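Local coordinates for protein orotidine 5'-phosphate decarboxylase (Sulfolobus solfataricus, PDB 4DBD) that probably catalyses the decarboxylation of orotidine 5'-monophosphate to uridine 5'-monophosphate, the last step of de novo UMP synthesis, as a homodimeric TIM barrel, at residues F60-I72 with V90-D102. Numbering follows the deposited sequence.
Sequences FKLADIGYIMKSI and VKGSLDELKRYLD
M69 and S93 meet where two neighbouring outer helices of the TIM barrel start, a worked example of helices packed side by side, running the same way at a crossing angle of -30°, beside the loop that carries D64, a probable catalytic residue. The M69 chain, extended to SD and then bent at chi3 (-56°), lays CE 3.3 Å from S93 OG; its thioether end lies across L97 at about a right angle, CE 4.1 Å from L97 CB. L62, at the C-terminal end of strand 55-62, brings CD1 to L97 CD2 from the barrel side, also crossing it at about a right angle.

Two bonds join the D64 turn and the first turn of helix 66-73 to the start of helix 90-103. S93 OG, anti to its own N, donates to D64 O (2.8 Å), and G66 N reaches G92 O at 2.9 Å, tilted from that carbonyl's plane. Having no side chain, G66 lets E96 OE1 come within 3.3 Å of its CA.

On the outer side, K70 runs its methylene chain over the backbone of helix 90-103, CG 3.7 Å from Y100 CB and CD against E96 O. K70 NZ and E96 OE1 stay 4.9 Å apart, bridged by a water; a second water joins NZ to E96 O, and a third links Y67 N to E96 OE1.

D64 salt-bridges K61 of the second subunit through OD2. The chemistry thus divides into an apolar interior around M69, L62 and L97, a water-bridged K70–E96 pair at the outer side, and direct bonds that probably help position the loop carrying D64.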
ATOM      1  N   PHE A  60       3.548  -2.170   4.900  1.00 13.46           N
ATOM      2  CA  PHE A  60       2.510  -1.301   4.388  1.00 15.37           C
ATOM      3  C   PHE A  60       2.256  -1.638   2.916  1.00 18.80           C
ATOM      4  O   PHE A  60       1.681  -0.824   2.177  1.00 17.58           O
ATOM      5  CB  PHE A  60       2.933   0.166   4.500  1.00 15.33           C
ATOM      6  CG  PHE A  60       2.990   0.686   5.911  1.00 17.04           C
ATOM      7  CD1 PHE A  60       2.692  -0.130   6.994  1.00 16.13           C
ATOM      8  CD2 PHE A  60       3.335   2.005   6.148  1.00 22.59           C
ATOM      9  CE1 PHE A  60       2.747   0.362   8.286  1.00 19.36           C
ATOM     10  CE2 PHE A  60       3.388   2.504   7.438  1.00 24.92           C
ATOM     11  CZ  PHE A  60       3.089   1.678   8.511  1.00 22.15           C
ATOM     12  N   LYS A  61       2.694  -2.831   2.496  1.00 13.94           N
ATOM     13  CA  LYS A  61       2.500  -3.301   1.123  1.00 14.69           C
ATOM     14  C   LYS A  61       2.828  -2.199   0.132  1.00 13.88           C
ATOM     15  O   LYS A  61       2.020  -1.869  -0.748  1.00 14.45           O
ATOM     16  CB  LYS A  61       1.067  -3.773   0.908  1.00 15.61           C
ATOM     17  CG  LYS A  61       0.694  -5.073   1.640  1.00 11.97           C
ATOM     18  CD  LYS A  61       1.565  -6.246   1.187  1.00 14.52           C
ATOM     19  CE  LYS A  61       0.952  -7.590   1.617  1.00 18.44           C
ATOM     20  NZ  LYS A  61       0.797  -7.731   3.109  1.00 16.54           N
ATOM     21  N   LEU A  62       4.029  -1.652   0.263  1.00 13.02           N
ATOM     22  CA  LEU A  62       4.418  -0.450  -0.464  1.00 14.19           C
ATOM     23  C   LEU A  62       4.200  -0.605  -1.965  1.00 14.95           C
ATOM     24  O   LEU A  62       4.619  -1.589  -2.568  1.00 13.88           O
ATOM     25  CB  LEU A  62       5.867  -0.106  -0.161  1.00 13.02           C
ATOM     26  CG  LEU A  62       6.164   0.285   1.298  1.00 11.68           C
ATOM     27  CD1 LEU A  62       7.655   0.182   1.595  1.00 15.03           C
ATOM     28  CD2 LEU A  62       5.624   1.686   1.617  1.00 16.33           C
ATOM     29  N   ALA A  63       3.526   0.367  -2.572  1.00 12.57           N
ATOM     30  CA  ALA A  63       3.165   0.218  -3.985  1.00 12.81           C
ATOM     31  C   ALA A  63       2.930   1.577  -4.630  1.00 12.62           C
ATOM     32  O   ALA A  63       1.830   1.901  -5.072  1.00 13.95           O
ATOM     33  CB  ALA A  63       1.954  -0.673  -4.122  1.00 12.78           C
ATOM     34  N   ASP A  64       3.976   2.386  -4.659  1.00 18.15           N
ATOM     35  CA  ASP A  64       3.855   3.714  -5.239  1.00 16.12           C
ATOM     36  C   ASP A  64       5.138   4.049  -5.975  1.00 15.22           C
ATOM     37  O   ASP A  64       6.027   3.203  -6.110  1.00 14.09           O
ATOM     38  CB  ASP A  64       3.547   4.740  -4.137  1.00 14.89           C
ATOM     39  CG  ASP A  64       2.638   5.859  -4.614  1.00 15.80           C
ATOM     40  OD1 ASP A  64       2.838   6.335  -5.751  1.00 14.87           O
ATOM     41  OD2 ASP A  64       1.725   6.272  -3.860  1.00 18.72           O
ATOM     42  N   ILE A  65       5.222   5.270  -6.485  1.00 15.51           N
ATOM     43  CA  ILE A  65       6.456   5.743  -7.079  1.00 14.41           C
ATOM     44  C   ILE A  65       7.529   5.875  -5.992  1.00 15.64           C
ATOM     45  O   ILE A  65       7.216   5.928  -4.789  1.00 14.44           O
ATOM     46  CB  ILE A  65       6.251   7.089  -7.788  1.00 17.87           C
ATOM     47  CG1 ILE A  65       5.855   8.162  -6.768  1.00 14.50           C
ATOM     48  CG2 ILE A  65       5.178   6.961  -8.852  1.00 16.50           C
ATOM     49  CD1 ILE A  65       5.887   9.580  -7.349  1.00 21.77           C
ATOM     50  N   GLY A  66       8.783   5.950  -6.423  1.00 15.60           N
ATOM     51  CA  GLY A  66       9.919   5.909  -5.520  1.00 17.74           C
ATOM     52  C   GLY A  66       9.885   7.024  -4.506  1.00 16.03           C
ATOM     53  O   GLY A  66      10.089   6.779  -3.314  1.00 17.43           O
ATOM     54  N   TYR A  67       9.647   8.255  -4.969  1.00 17.15           N
ATOM     55  CA  TYR A  67       9.598   9.407  -4.067  1.00 22.50           C
ATOM     56  C   TYR A  67       8.652   9.164  -2.899  1.00 16.30           C
ATOM     57  O   TYR A  67       8.975   9.472  -1.753  1.00 19.07           O
ATOM     58  CB  TYR A  67       9.191  10.684  -4.825  1.00 18.50           C
ATOM     59  CG  TYR A  67       8.730  11.810  -3.923  1.00 20.02           C
ATOM     60  CD1 TYR A  67       9.635  12.511  -3.130  1.00 26.94           C
ATOM     61  CD2 TYR A  67       7.396  12.189  -3.886  1.00 20.39           C
ATOM     62  CE1 TYR A  67       9.212  13.557  -2.303  1.00 30.71           C
ATOM     63  CE2 TYR A  67       6.962  13.232  -3.069  1.00 22.34           C
ATOM     64  CZ  TYR A  67       7.877  13.910  -2.281  1.00 25.67           C
ATOM     65  OH  TYR A  67       7.445  14.939  -1.466  1.00 27.16           O
ATOM     66  N   ILE A  68       7.486   8.596  -3.188  1.00 15.35           N
ATOM     67  CA  ILE A  68       6.474   8.397  -2.151  1.00 18.12           C
ATOM     68  C   ILE A  68       6.866   7.249  -1.231  1.00 16.46           C
ATOM     69  O   ILE A  68       6.703   7.340  -0.019  1.00 16.80           O
ATOM     70  CB  ILE A  68       5.088   8.113  -2.761  1.00 16.10           C
ATOM     71  CG1 ILE A  68       4.561   9.334  -3.531  1.00 18.09           C
ATOM     72  CG2 ILE A  68       4.118   7.655  -1.693  1.00 17.02           C
ATOM     73  CD1 ILE A  68       4.317  10.555  -2.689  1.00 20.63           C
ATOM     74  N   MET A  69       7.364   6.152  -1.805  1.00 14.89           N
ATOM     75  CA  MET A  69       7.774   5.033  -0.968  1.00 16.25           C
ATOM     76  C   MET A  69       8.906   5.410  -0.029  1.00 14.49           C
ATOM     77  O   MET A  69       8.928   4.995   1.123  1.00 15.96           O
ATOM     78  CB  MET A  69       8.139   3.822  -1.814  1.00 16.00           C
ATOM     79  CG  MET A  69       6.897   3.193  -2.408  1.00 16.86           C
ATOM     80  SD  MET A  69       7.158   1.612  -3.247  1.00 14.60           S
ATOM     81  CE  MET A  69       8.408   2.051  -4.439  1.00 11.05           C
ATOM     82  N   LYS A  70       9.853   6.196  -0.527  1.00 13.99           N
ATOM     83  CA  LYS A  70      10.938   6.695   0.322  1.00 13.90           C
ATOM     84  C   LYS A  70      10.415   7.644   1.414  1.00 17.36           C
ATOM     85  O   LYS A  70      10.867   7.602   2.559  1.00 19.39           O
ATOM     86  CB  LYS A  70      12.018   7.353  -0.542  1.00 14.86           C
ATOM     87  CG  LYS A  70      12.805   6.347  -1.377  1.00 15.22           C
ATOM     88  CD  LYS A  70      13.495   7.013  -2.561  1.00 19.27           C
ATOM     89  CE  LYS A  70      14.379   8.167  -2.139  1.00 23.58           C
ATOM     90  NZ  LYS A  70      15.059   8.759  -3.351  1.00 21.62           N
ATOM     91  N   SER A  71       9.439   8.482   1.074  1.00 19.72           N
ATOM     92  CA  SER A  71       8.859   9.407   2.056  1.00 17.74           C
ATOM     93  C   SER A  71       8.154   8.649   3.181  1.00 18.25           C
ATOM     94  O   SER A  71       8.091   9.107   4.326  1.00 21.79           O
ATOM     95  CB  SER A  71       7.878  10.361   1.380  1.00 17.73           C
ATOM     96  OG  SER A  71       8.561  11.229   0.490  1.00 23.29           O
ATOM     97  N   ILE A  72       7.612   7.486   2.845  1.00 18.21           N
ATOM     98  CA  ILE A  72       6.981   6.630   3.831  1.00 16.85           C
ATOM     99  C   ILE A  72       8.003   5.969   4.746  1.00 16.93           C
ATOM    100  O   ILE A  72       7.904   6.077   5.974  1.00 17.27           O
ATOM    101  CB  ILE A  72       6.129   5.555   3.138  1.00 14.89           C
ATOM    102  CG1 ILE A  72       4.946   6.210   2.424  1.00 21.37           C
ATOM    103  CG2 ILE A  72       5.647   4.514   4.140  1.00 16.01           C
ATOM    104  CD1 ILE A  72       4.188   5.282   1.482  1.00 17.36           C
ATOM    105  N   VAL A  90      10.249  -1.661 -11.561  1.00 17.90           N
ATOM    106  CA  VAL A  90      11.562  -1.200 -11.123  1.00 18.20           C
ATOM    107  C   VAL A  90      11.790   0.299 -11.354  1.00 17.85           C
ATOM    108  O   VAL A  90      11.899   1.073 -10.410  1.00 20.13           O
ATOM    109  CB  VAL A  90      12.679  -2.037 -11.799  1.00 22.58           C
ATOM    110  CG1 VAL A  90      14.078  -1.497 -11.444  1.00 18.67           C
ATOM    111  CG2 VAL A  90      12.536  -3.515 -11.420  1.00 18.85           C
ATOM    112  N   LYS A  91      11.850   0.713 -12.614  1.00 16.18           N
ATOM    113  CA  LYS A  91      12.275   2.072 -12.928  1.00 16.39           C
ATOM    114  C   LYS A  91      11.355   3.134 -12.342  1.00 18.77           C
ATOM    115  O   LYS A  91      10.167   3.192 -12.676  1.00 18.08           O
ATOM    116  CB  LYS A  91      12.399   2.255 -14.446  1.00 18.58           C
ATOM    117  CG  LYS A  91      13.714   1.753 -15.019  1.00 28.03           C
ATOM    118  CD  LYS A  91      13.993   0.334 -14.543  1.00 36.99           C
ATOM    119  CE  LYS A  91      14.657  -0.522 -15.616  1.00 45.92           C
ATOM    120  NZ  LYS A  91      14.392  -1.983 -15.381  1.00 32.45           N
ATOM    121  N   GLY A  92      11.900   3.967 -11.458  1.00 15.21           N
ATOM    122  CA  GLY A  92      11.140   5.065 -10.881  1.00 15.65           C
ATOM    123  C   GLY A  92      10.259   4.626  -9.720  1.00 19.78           C
ATOM    124  O   GLY A  92       9.440   5.399  -9.218  1.00 15.22           O
ATOM    125  N   SER A  93      10.425   3.379  -9.297  1.00 15.32           N
ATOM    126  CA  SER A  93       9.667   2.850  -8.163  1.00 14.07           C
ATOM    127  C   SER A  93      10.591   2.009  -7.286  1.00 14.92           C
ATOM    128  O   SER A  93      11.261   2.538  -6.402  1.00 15.61           O
ATOM    129  CB  SER A  93       8.452   2.064  -8.657  1.00 16.49           C
ATOM    130  OG  SER A  93       7.688   1.535  -7.585  1.00 21.01           O
ATOM    131  N   LEU A  94      10.672   0.706  -7.535  1.00 13.15           N
ATOM    132  CA  LEU A  94      11.500  -0.125  -6.668  1.00 15.38           C
ATOM    133  C   LEU A  94      13.005   0.175  -6.723  1.00 18.54           C
ATOM    134  O   LEU A  94      13.705  -0.003  -5.718  1.00 17.34           O
ATOM    135  CB  LEU A  94      11.220  -1.612  -6.894  1.00 19.04           C
ATOM    136  CG  LEU A  94       9.839  -2.069  -6.419  1.00 15.53           C
ATOM    137  CD1 LEU A  94       9.552  -3.460  -6.952  1.00 16.00           C
ATOM    138  CD2 LEU A  94       9.737  -2.037  -4.877  1.00 15.07           C
ATOM    139  N   ASP A  95      13.525   0.624  -7.863  1.00 15.34           N
ATOM    140  CA  ASP A  95      14.964   0.921  -7.891  1.00 16.29           C
ATOM    141  C   ASP A  95      15.331   2.035  -6.909  1.00 18.76           C
ATOM    142  O   ASP A  95      16.312   1.928  -6.172  1.00 17.27           O
ATOM    143  CB  ASP A  95      15.514   1.183  -9.311  1.00 15.88           C
ATOM    144  CG  ASP A  95      14.836   2.351 -10.023  1.00 19.55           C
ATOM    145  OD1 ASP A  95      13.982   3.040  -9.431  1.00 22.90           O
ATOM    146  OD2 ASP A  95      15.190   2.597 -11.197  1.00 20.98           O
ATOM    147  N   GLU A  96      14.511   3.076  -6.873  1.00 17.57           N
ATOM    148  CA  GLU A  96      14.744   4.208  -5.996  1.00 16.95           C
ATOM    149  C   GLU A  96      14.593   3.819  -4.532  1.00 18.70           C
ATOM    150  O   GLU A  96      15.349   4.285  -3.678  1.00 19.54           O
ATOM    151  CB  GLU A  96      13.798   5.353  -6.346  1.00 23.93           C
ATOM    152  CG  GLU A  96      14.108   5.981  -7.681  1.00 17.63           C
ATOM    153  CD  GLU A  96      13.143   7.074  -8.065  1.00 20.53           C
ATOM    154  OE1 GLU A  96      12.322   7.485  -7.220  1.00 20.75           O
ATOM    155  OE2 GLU A  96      13.215   7.539  -9.227  1.00 23.33           O
ATOM    156  N   LEU A  97      13.616   2.965  -4.239  1.00 16.74           N
ATOM    157  CA  LEU A  97      13.428   2.483  -2.868  1.00 15.91           C
ATOM    158  C   LEU A  97      14.601   1.600  -2.427  1.00 15.18           C
ATOM    159  O   LEU A  97      15.076   1.712  -1.292  1.00 19.60           O
ATOM    160  CB  LEU A  97      12.103   1.728  -2.734  1.00 12.56           C
ATOM    161  CG  LEU A  97      11.824   1.107  -1.363  1.00 12.95           C
ATOM    162  CD1 LEU A  97      11.719   2.174  -0.279  1.00 13.89           C
ATOM    163  CD2 LEU A  97      10.560   0.238  -1.398  1.00 16.23           C
ATOM    164  N   LYS A  98      15.062   0.728  -3.324  1.00 13.94           N
ATOM    165  CA  LYS A  98      16.196  -0.150  -3.022  1.00 18.90           C
ATOM    166  C   LYS A  98      17.463   0.658  -2.704  1.00 21.60           C
ATOM    167  O   LYS A  98      18.136   0.389  -1.699  1.00 16.92           O
ATOM    168  CB  LYS A  98      16.431  -1.176  -4.150  1.00 19.93           C
ATOM    169  CG  LYS A  98      17.532  -2.206  -3.881  1.00 17.59           C
ATOM    170  CD  LYS A  98      17.246  -3.039  -2.647  1.00 22.01           C
ATOM    171  CE  LYS A  98      18.039  -4.345  -2.642  1.00 24.16           C
ATOM    172  NZ  LYS A  98      19.486  -4.173  -2.970  1.00 29.63           N
ATOM    173  N   ARG A  99      17.776   1.649  -3.540  1.00 19.52           N
ATOM    174  CA  ARG A  99      18.932   2.500  -3.295  1.00 22.02           C
ATOM    175  C   ARG A  99      18.819   3.129  -1.908  1.00 19.18           C
ATOM    176  O   ARG A  99      19.795   3.196  -1.156  1.00 23.28           O
ATOM    177  CB  ARG A  99      19.048   3.614  -4.355  1.00 24.54           C
ATOM    178  CG  ARG A  99      18.928   3.163  -5.812  1.00 29.35           C
ATOM    179  CD  ARG A  99      20.237   2.635  -6.403  1.00 33.22           C
ATOM    180  NE  ARG A  99      20.604   1.329  -5.863  1.00 32.14           N
ATOM    181  CZ  ARG A  99      19.994   0.189  -6.178  1.00 31.18           C
ATOM    182  NH1 ARG A  99      18.965   0.188  -7.022  1.00 23.14           N
ATOM    183  NH2 ARG A  99      20.407  -0.950  -5.635  1.00 31.27           N
ATOM    184  N   TYR A 100      17.624   3.603  -1.574  1.00 16.87           N
ATOM    185  CA  TYR A 100      17.404   4.248  -0.290  1.00 16.56           C
ATOM    186  C   TYR A 100      17.602   3.296   0.886  1.00 19.11           C
ATOM    187  O   TYR A 100      18.270   3.630   1.871  1.00 19.23           O
ATOM    188  CB  TYR A 100      16.010   4.858  -0.203  1.00 15.41           C
ATOM    189  CG  TYR A 100      15.790   5.481   1.146  1.00 16.90           C
ATOM    190  CD1 TYR A 100      16.234   6.768   1.414  1.00 21.40           C
ATOM    191  CD2 TYR A 100      15.185   4.766   2.173  1.00 20.87           C
ATOM    192  CE1 TYR A 100      16.064   7.339   2.662  1.00 26.22           C
ATOM    193  CE2 TYR A 100      15.004   5.334   3.438  1.00 23.67           C
ATOM    194  CZ  TYR A 100      15.451   6.622   3.669  1.00 25.30           C
ATOM    195  OH  TYR A 100      15.286   7.201   4.908  1.00 29.34           O
ATOM    196  N   LEU A 101      17.006   2.113   0.791  1.00 17.31           N
ATOM    197  CA  LEU A 101      17.073   1.164   1.895  1.00 16.80           C
ATOM    198  C   LEU A 101      18.510   0.691   2.081  1.00 21.47           C
ATOM    199  O   LEU A 101      18.974   0.556   3.219  1.00 20.38           O
ATOM    200  CB  LEU A 101      16.118  -0.020   1.654  1.00 16.70           C
ATOM    201  CG  LEU A 101      14.625   0.329   1.659  1.00 14.63           C
ATOM    202  CD1 LEU A 101      13.741  -0.878   1.253  1.00 14.80           C
ATOM    203  CD2 LEU A 101      14.151   0.900   2.977  1.00 17.37           C
ATOM    204  N   ASP A 102      19.216   0.467   0.968  1.00 17.14           N
ATOM    205  CA  ASP A 102      20.620   0.064   1.015  1.00 16.57           C
ATOM    206  C   ASP A 102      21.462   1.088   1.782  1.00 17.39           C
ATOM    207  O   ASP A 102      22.265   0.720   2.639  1.00 19.33           O
ATOM    208  CB  ASP A 102      21.196  -0.104  -0.398  1.00 21.46           C
ATOM    209  CG  ASP A 102      20.809  -1.423  -1.039  1.00 24.24           C
ATOM    210  OD1 ASP A 102      20.298  -2.307  -0.321  1.00 29.61           O
ATOM    211  OD2 ASP A 102      21.023  -1.574  -2.262  1.00 28.06           O
TER
HETATM  212  O   HOH W   1       9.977   8.871  -7.775  1.00 19.27           O
HETATM  213  O   HOH W   2      16.634   6.607  -4.039  1.00 22.10           O
HETATM  214  O   HOH W   3      13.010   9.234  -5.156  1.00 30.46           O